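Local coordinates for protein TatD-related deoxyribonuclease (PDB 1J6O) that is assigned to the TatD family of metal-dependent deoxyribonucleases and probably hydrolyses phosphodiester bonds in DNA, at residues His17-Phe22 with Ile101-Leu106; Pro135-Ile140 with Arg261-Val266. All blocks are in the same frame, centred on the assembly; numbering follows the deposited sequence.

Both interactions lie inside one TIM barrel, with centres about 12 Å apart. Interaction 1 joins predicted metal ligands at the end of strand 13-18 and at the break in strand 98-107. Interaction 2 packs the last turn of helix 248-264 against the N-terminal end of strand 136-141. Strands 98-107 and 136-141 are neighbours in the sheet. I101 O lies 2.9 Å from V137 N, and T104 O lies 2.8 Å from H139 N; both are probable hydrogen bonds. V137 connects the two contacts inside the barrel, with CG1 3.4 Å from H17 CE1. H139, at the far end of its strand, brings ND1 to 2.7 Å from E103 OE2 in the predicted metal centre.

Interaction 1 of 2, residues His17-Phe22 with Ile101-Leu106; sequences HAHLHF and IGETGL
The rings of H17 and H19 both present an edge to E103, whose OE1 lies near the plane of each. The H19 ring and the carboxylate are nearly coplanar, 27° apart, while the H17 ring is turned 72° from it. One face of the F22 ring lies under H19 CB, which sits over its centre, and F22 CD1 in turn lies over one face of the H21 ring. H17 also stacks with the ring of H164.

H17 NE2 donates to E103 OE1 at 2.8 Å. The bond is bent, with an angle of 146° at the hydrogen. OE1 lies close to the ring plane, but the imidazole meets the carboxylate from above the carboxylate plane. H19 comes less close: its CE1 is 3.6 Å from E103 OE1. The polar ends of H19 are held by others, NE2 by D214 and ND1 by V47 O.

E103 follows a cis peptide bond, and its CB points toward segment 17-22. Beyond CG the chain is extended, which carries OE1 across to the histidines. OE2 has a weak hydrogen bond with H164. An alanine here removes the carboxylate, and would probably leave H17 NE2 without its acceptor and the predicted metal site short of a ligand.

H17, H19, E103 and D214 are predicted ligands of one divalent cation. H17 and H19 form the His-X-His motif at the end of the first barrel strand, as in the TatD family of the TIM-barrel metal-dependent hydrolases.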
loop_
_atom_site.group_PDB
_atom_site.type_symbol
_atom_site.label_atom_id
_atom_site.label_comp_id
_atom_site.label_asym_id
_atom_site.label_seq_id
_atom_site.Cartn_x
_atom_site.Cartn_y
_atom_site.Cartn_z
ATOM N N HIS A 17 0.555 -1.405 -3.885
ATOM C CA HIS A 17 -0.021 -2.357 -2.956
ATOM C C HIS A 17 -0.617 -3.528 -3.707
ATOM O O HIS A 17 -1.795 -3.495 -4.074
ATOM C CB HIS A 17 -1.115 -1.673 -2.104
ATOM C CG HIS A 17 -1.356 -2.331 -0.780
ATOM N ND1 HIS A 17 -0.798 -1.864 0.392
ATOM C CD2 HIS A 17 -2.093 -3.414 -0.439
ATOM C CE1 HIS A 17 -1.190 -2.630 1.400
ATOM N NE2 HIS A 17 -1.976 -3.576 0.922
ATOM N N ALA A 18 0.174 -4.574 -3.927
ATOM C CA ALA A 18 -0.334 -5.739 -4.641
ATOM C C ALA A 18 -0.143 -7.034 -3.808
ATOM O O ALA A 18 0.671 -7.052 -2.899
ATOM C CB ALA A 18 0.415 -5.863 -5.922
ATOM N N HIS A 19 -0.898 -8.093 -4.120
ATOM C CA HIS A 19 -0.779 -9.381 -3.407
ATOM C C HIS A 19 -0.791 -10.412 -4.539
ATOM O O HIS A 19 -1.692 -11.299 -4.601
ATOM C CB HIS A 19 -2.007 -9.640 -2.508
ATOM C CG HIS A 19 -2.283 -8.543 -1.523
ATOM N ND1 HIS A 19 -1.495 -8.330 -0.413
ATOM C CD2 HIS A 19 -3.293 -7.638 -1.451
ATOM C CE1 HIS A 19 -2.014 -7.350 0.311
ATOM N NE2 HIS A 19 -3.109 -6.916 -0.295
ATOM N N LEU A 20 0.216 -10.339 -5.400
ATOM C CA LEU A 20 0.312 -11.246 -6.543
ATOM C C LEU A 20 0.547 -12.696 -6.187
ATOM O O LEU A 20 0.313 -13.596 -7.012
ATOM C CB LEU A 20 1.397 -10.733 -7.500
ATOM C CG LEU A 20 1.033 -9.405 -8.182
ATOM C CD1 LEU A 20 2.293 -8.723 -8.776
ATOM C CD2 LEU A 20 0.007 -9.680 -9.270
ATOM N N HIS A 21 0.984 -12.918 -4.957
ATOM C CA HIS A 21 1.253 -14.265 -4.480
ATOM C C HIS A 21 0.010 -14.957 -3.928
ATOM O O HIS A 21 0.090 -16.127 -3.536
ATOM C CB HIS A 21 2.364 -14.245 -3.424
ATOM C CG HIS A 21 2.055 -13.373 -2.251
ATOM N ND1 HIS A 21 1.850 -12.010 -2.372
ATOM C CD2 HIS A 21 1.813 -13.683 -0.952
ATOM C CE1 HIS A 21 1.486 -11.521 -1.198
ATOM N NE2 HIS A 21 1.453 -12.517 -0.320
ATOM N N PHE A 22 -1.129 -14.260 -3.882
ATOM C CA PHE A 22 -2.350 -14.867 -3.377
ATOM C C PHE A 22 -2.798 -15.934 -4.367
ATOM O O PHE A 22 -2.447 -15.879 -5.566
ATOM C CB PHE A 22 -3.449 -13.829 -3.185
ATOM C CG PHE A 22 -3.293 -12.993 -1.931
ATOM C CD1 PHE A 22 -2.126 -13.048 -1.159
ATOM C CD2 PHE A 22 -4.349 -12.182 -1.491
ATOM C CE1 PHE A 22 -2.014 -12.312 0.042
ATOM C CE2 PHE A 22 -4.231 -11.444 -0.287
ATOM C CZ PHE A 22 -3.067 -11.518 0.467
ATOM N N ILE A 101 7.781 -2.047 5.471
ATOM C CA ILE A 101 7.254 -2.886 6.536
ATOM C C ILE A 101 5.745 -2.665 6.467
ATOM O O ILE A 101 5.262 -1.518 6.518
ATOM C CB ILE A 101 7.755 -2.472 7.967
ATOM C CG1 ILE A 101 9.249 -2.762 8.123
ATOM C CG2 ILE A 101 6.982 -3.300 9.045
ATOM C CD1 ILE A 101 9.630 -4.229 7.989
ATOM N N GLY A 102 5.011 -3.772 6.328
ATOM C CA GLY A 102 3.557 -3.751 6.244
ATOM C C GLY A 102 3.169 -4.954 5.389
ATOM O O GLY A 102 4.039 -5.560 4.760
ATOM N N GLU A 103 1.889 -5.265 5.262
ATOM C CA GLU A 103 0.781 -4.533 5.861
ATOM C C GLU A 103 0.701 -4.561 7.387
ATOM O O GLU A 103 0.884 -5.605 8.018
ATOM C CB GLU A 103 -0.522 -5.083 5.250
ATOM C CG GLU A 103 -1.592 -4.046 5.069
ATOM C CD GLU A 103 -2.724 -4.510 4.167
ATOM O OE1 GLU A 103 -2.476 -5.223 3.163
ATOM O OE2 GLU A 103 -3.876 -4.138 4.470
ATOM N N THR A 104 0.500 -3.390 7.978
ATOM C CA THR A 104 0.389 -3.291 9.437
ATOM C C THR A 104 -0.573 -2.149 9.739
ATOM O O THR A 104 -0.717 -1.222 8.945
ATOM C CB THR A 104 1.772 -3.049 10.119
ATOM O OG1 THR A 104 1.599 -3.026 11.546
ATOM C CG2 THR A 104 2.393 -1.756 9.667
ATOM N N GLY A 105 -1.273 -2.223 10.863
ATOM C CA GLY A 105 -2.194 -1.150 11.173
ATOM C C GLY A 105 -3.280 -1.605 12.114
ATOM O O GLY A 105 -3.050 -2.481 12.955
ATOM N N LEU A 106 -4.464 -1.022 11.944
ATOM C CA LEU A 106 -5.619 -1.333 12.774
ATOM C C LEU A 106 -6.881 -1.474 11.944
ATOM O O LEU A 106 -7.105 -0.706 11.000
ATOM C CB LEU A 106 -5.876 -0.179 13.757
ATOM C CG LEU A 106 -4.764 0.313 14.662
ATOM C CD1 LEU A 106 -5.259 1.535 15.459
ATOM C CD2 LEU A 106 -4.350 -0.834 15.591
#

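Interaction 2 of 2, residues Pro135-Ile140 with Arg261-Val266; sequences PLVVHI and RIFLEV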
loop_
_atom_site.group_PDB
_atom_site.type_symbol
_atom_site.label_atom_id
_atom_site.label_comp_id
_atom_site.label_asym_id
_atom_site.label_seq_id
_atom_site.Cartn_x
_atom_site.Cartn_y
_atom_site.Cartn_z
ATOM N N PRO A 135 10.024 2.587 5.031
ATOM C CA PRO A 135 8.706 3.224 5.061
ATOM C C PRO A 135 7.667 2.192 5.469
ATOM O O PRO A 135 7.882 0.985 5.325
ATOM C CB PRO A 135 8.532 3.726 3.621
ATOM C CG PRO A 135 9.290 2.769 2.827
ATOM C CD PRO A 135 10.560 2.567 3.656
ATOM N N LEU A 136 6.557 2.671 6.009
ATOM C CA LEU A 136 5.486 1.803 6.438
ATOM C C LEU A 136 4.355 1.775 5.423
ATOM O O LEU A 136 4.076 2.778 4.787
ATOM C CB LEU A 136 4.914 2.297 7.781
ATOM C CG LEU A 136 5.807 2.056 8.998
ATOM C CD1 LEU A 136 5.634 3.169 10.034
ATOM C CD2 LEU A 136 5.457 0.687 9.580
ATOM N N VAL A 137 3.742 0.599 5.267
ATOM C CA VAL A 137 2.618 0.387 4.365
ATOM C C VAL A 137 1.545 0.154 5.440
ATOM O O VAL A 137 1.457 -0.928 6.007
ATOM C CB VAL A 137 2.842 -0.863 3.488
ATOM C CG1 VAL A 137 1.556 -1.309 2.852
ATOM C CG2 VAL A 137 3.876 -0.520 2.413
ATOM N N VAL A 138 0.736 1.185 5.694
ATOM C CA VAL A 138 -0.318 1.144 6.714
ATOM C C VAL A 138 -1.732 0.892 6.277
ATOM O O VAL A 138 -2.223 1.464 5.304
ATOM C CB VAL A 138 -0.269 2.463 7.550
ATOM C CG1 VAL A 138 -1.239 2.406 8.743
ATOM C CG2 VAL A 138 1.156 2.712 8.029
ATOM N N HIS A 139 -2.397 0.024 7.031
ATOM C CA HIS A 139 -3.780 -0.348 6.765
ATOM C C HIS A 139 -4.610 0.222 7.904
ATOM O O HIS A 139 -4.324 -0.059 9.061
ATOM C CB HIS A 139 -3.883 -1.879 6.770
ATOM C CG HIS A 139 -5.289 -2.398 6.718
ATOM N ND1 HIS A 139 -5.920 -2.716 5.537
ATOM C CD2 HIS A 139 -6.173 -2.677 7.703
ATOM C CE1 HIS A 139 -7.133 -3.177 5.794
ATOM N NE2 HIS A 139 -7.312 -3.161 7.104
ATOM N N ILE A 140 -5.629 1.018 7.590
ATOM C CA ILE A 140 -6.478 1.590 8.651
ATOM C C ILE A 140 -7.939 1.466 8.228
ATOM O O ILE A 140 -8.320 1.936 7.147
ATOM C CB ILE A 140 -6.218 3.101 8.892
ATOM C CG1 ILE A 140 -4.766 3.359 9.300
ATOM C CG2 ILE A 140 -7.196 3.606 9.979
ATOM C CD1 ILE A 140 -4.401 4.846 9.432
ATOM N N ARG A 261 10.239 7.729 -4.970
ATOM C CA ARG A 261 10.899 8.364 -3.848
ATOM C C ARG A 261 10.711 7.621 -2.536
ATOM O O ARG A 261 11.653 7.420 -1.775
ATOM C CB ARG A 261 10.397 9.798 -3.703
ATOM C CG ARG A 261 11.092 10.589 -2.618
ATOM C CD ARG A 261 10.441 11.958 -2.413
ATOM N NE ARG A 261 9.118 11.850 -1.811
ATOM C CZ ARG A 261 7.986 12.152 -2.437
ATOM N NH1 ARG A 261 8.012 12.586 -3.699
ATOM N NH2 ARG A 261 6.827 12.017 -1.802
ATOM N N ILE A 262 9.487 7.193 -2.281
ATOM C CA ILE A 262 9.198 6.482 -1.037
ATOM C C ILE A 262 9.812 5.104 -0.894
ATOM O O ILE A 262 10.468 4.791 0.098
ATOM C CB ILE A 262 7.657 6.340 -0.851
ATOM C CG1 ILE A 262 7.049 7.722 -0.566
ATOM C CG2 ILE A 262 7.331 5.426 0.327
ATOM C CD1 ILE A 262 5.528 7.734 -0.545
ATOM N N PHE A 263 9.615 4.291 -1.910
ATOM C CA PHE A 263 10.108 2.934 -1.895
ATOM C C PHE A 263 11.458 2.601 -2.477
ATOM O O PHE A 263 12.141 1.701 -1.969
ATOM C CB PHE A 263 9.044 2.063 -2.580
ATOM C CG PHE A 263 7.705 2.100 -1.890
ATOM C CD1 PHE A 263 7.520 1.437 -0.694
ATOM C CD2 PHE A 263 6.642 2.797 -2.453
ATOM C CE1 PHE A 263 6.283 1.453 -0.061
ATOM C CE2 PHE A 263 5.385 2.830 -1.835
ATOM C CZ PHE A 263 5.204 2.155 -0.635
ATOM N N LEU A 264 11.866 3.321 -3.515
ATOM C CA LEU A 264 13.153 2.989 -4.116
ATOM C C LEU A 264 14.385 3.783 -3.794
ATOM O O LEU A 264 15.485 3.323 -4.074
ATOM C CB LEU A 264 12.992 2.921 -5.630
ATOM C CG LEU A 264 11.911 1.923 -6.052
ATOM C CD1 LEU A 264 11.846 1.826 -7.571
ATOM C CD2 LEU A 264 12.176 0.552 -5.404
ATOM N N GLU A 265 14.227 4.963 -3.228
ATOM C CA GLU A 265 15.407 5.750 -2.914
ATOM C C GLU A 265 16.226 5.056 -1.841
ATOM O O GLU A 265 15.682 4.523 -0.868
ATOM C CB GLU A 265 15.000 7.155 -2.473
ATOM C CG GLU A 265 15.955 8.237 -2.977
ATOM C CD GLU A 265 15.326 9.615 -3.006
ATOM O OE1 GLU A 265 15.278 10.290 -1.948
ATOM O OE2 GLU A 265 14.870 10.023 -4.094
ATOM N N VAL A 266 17.541 5.034 -2.035
ATOM C CA VAL A 266 18.416 4.396 -1.071
ATOM C C VAL A 266 18.293 5.163 0.254
ATOM O O VAL A 266 18.447 6.384 0.287
ATOM C CB VAL A 266 19.891 4.407 -1.559
ATOM C CG1 VAL A 266 20.781 3.719 -0.538
ATOM C CG2 VAL A 266 20.003 3.709 -2.890
#
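The last turn of helix 248-264 packs where the barrel strands begin, next to the start of strand 136-141. P135, I262, V137 and F263 make this buried contact, and no hydrogen bond crosses it.

P135 lies against the helix backbone with one side of its ring. Its CG is 3.6 Å from I262 O, and its CB is 3.9 Å from I262 CG2. With chi1 -69° for CG1, the methyl CG2 is anti to the backbone N, which places it beside P135 and over the centre of the F263 ring, 3.7 Å above the ring plane. I262 O also accepts a hydrogen bond from K267 NZ.

F263 reaches further along the strand. Its CD1 is 4.2 Å from P135 CG, which meets the ring obliquely. Its CE1 is 4.0 Å from V137 CG2, which sits at the ring edge, near its plane. V137 and F263 cross at about a right angle. With CG anti to the carbonyl carbon (chi1 -60°), the ring extends from the helix into the barrel.

F263 also touches A100 of strand 98-107 and V162 of strand 161-163, so the ring meets three successive strands. I262 adds contacts with V162 and with L182 of strand 181-185. Here a C-terminal helix packs apolar side chains against strand starts of a TIM barrel, with V137 close to the predicted metal ligands H17 and E103.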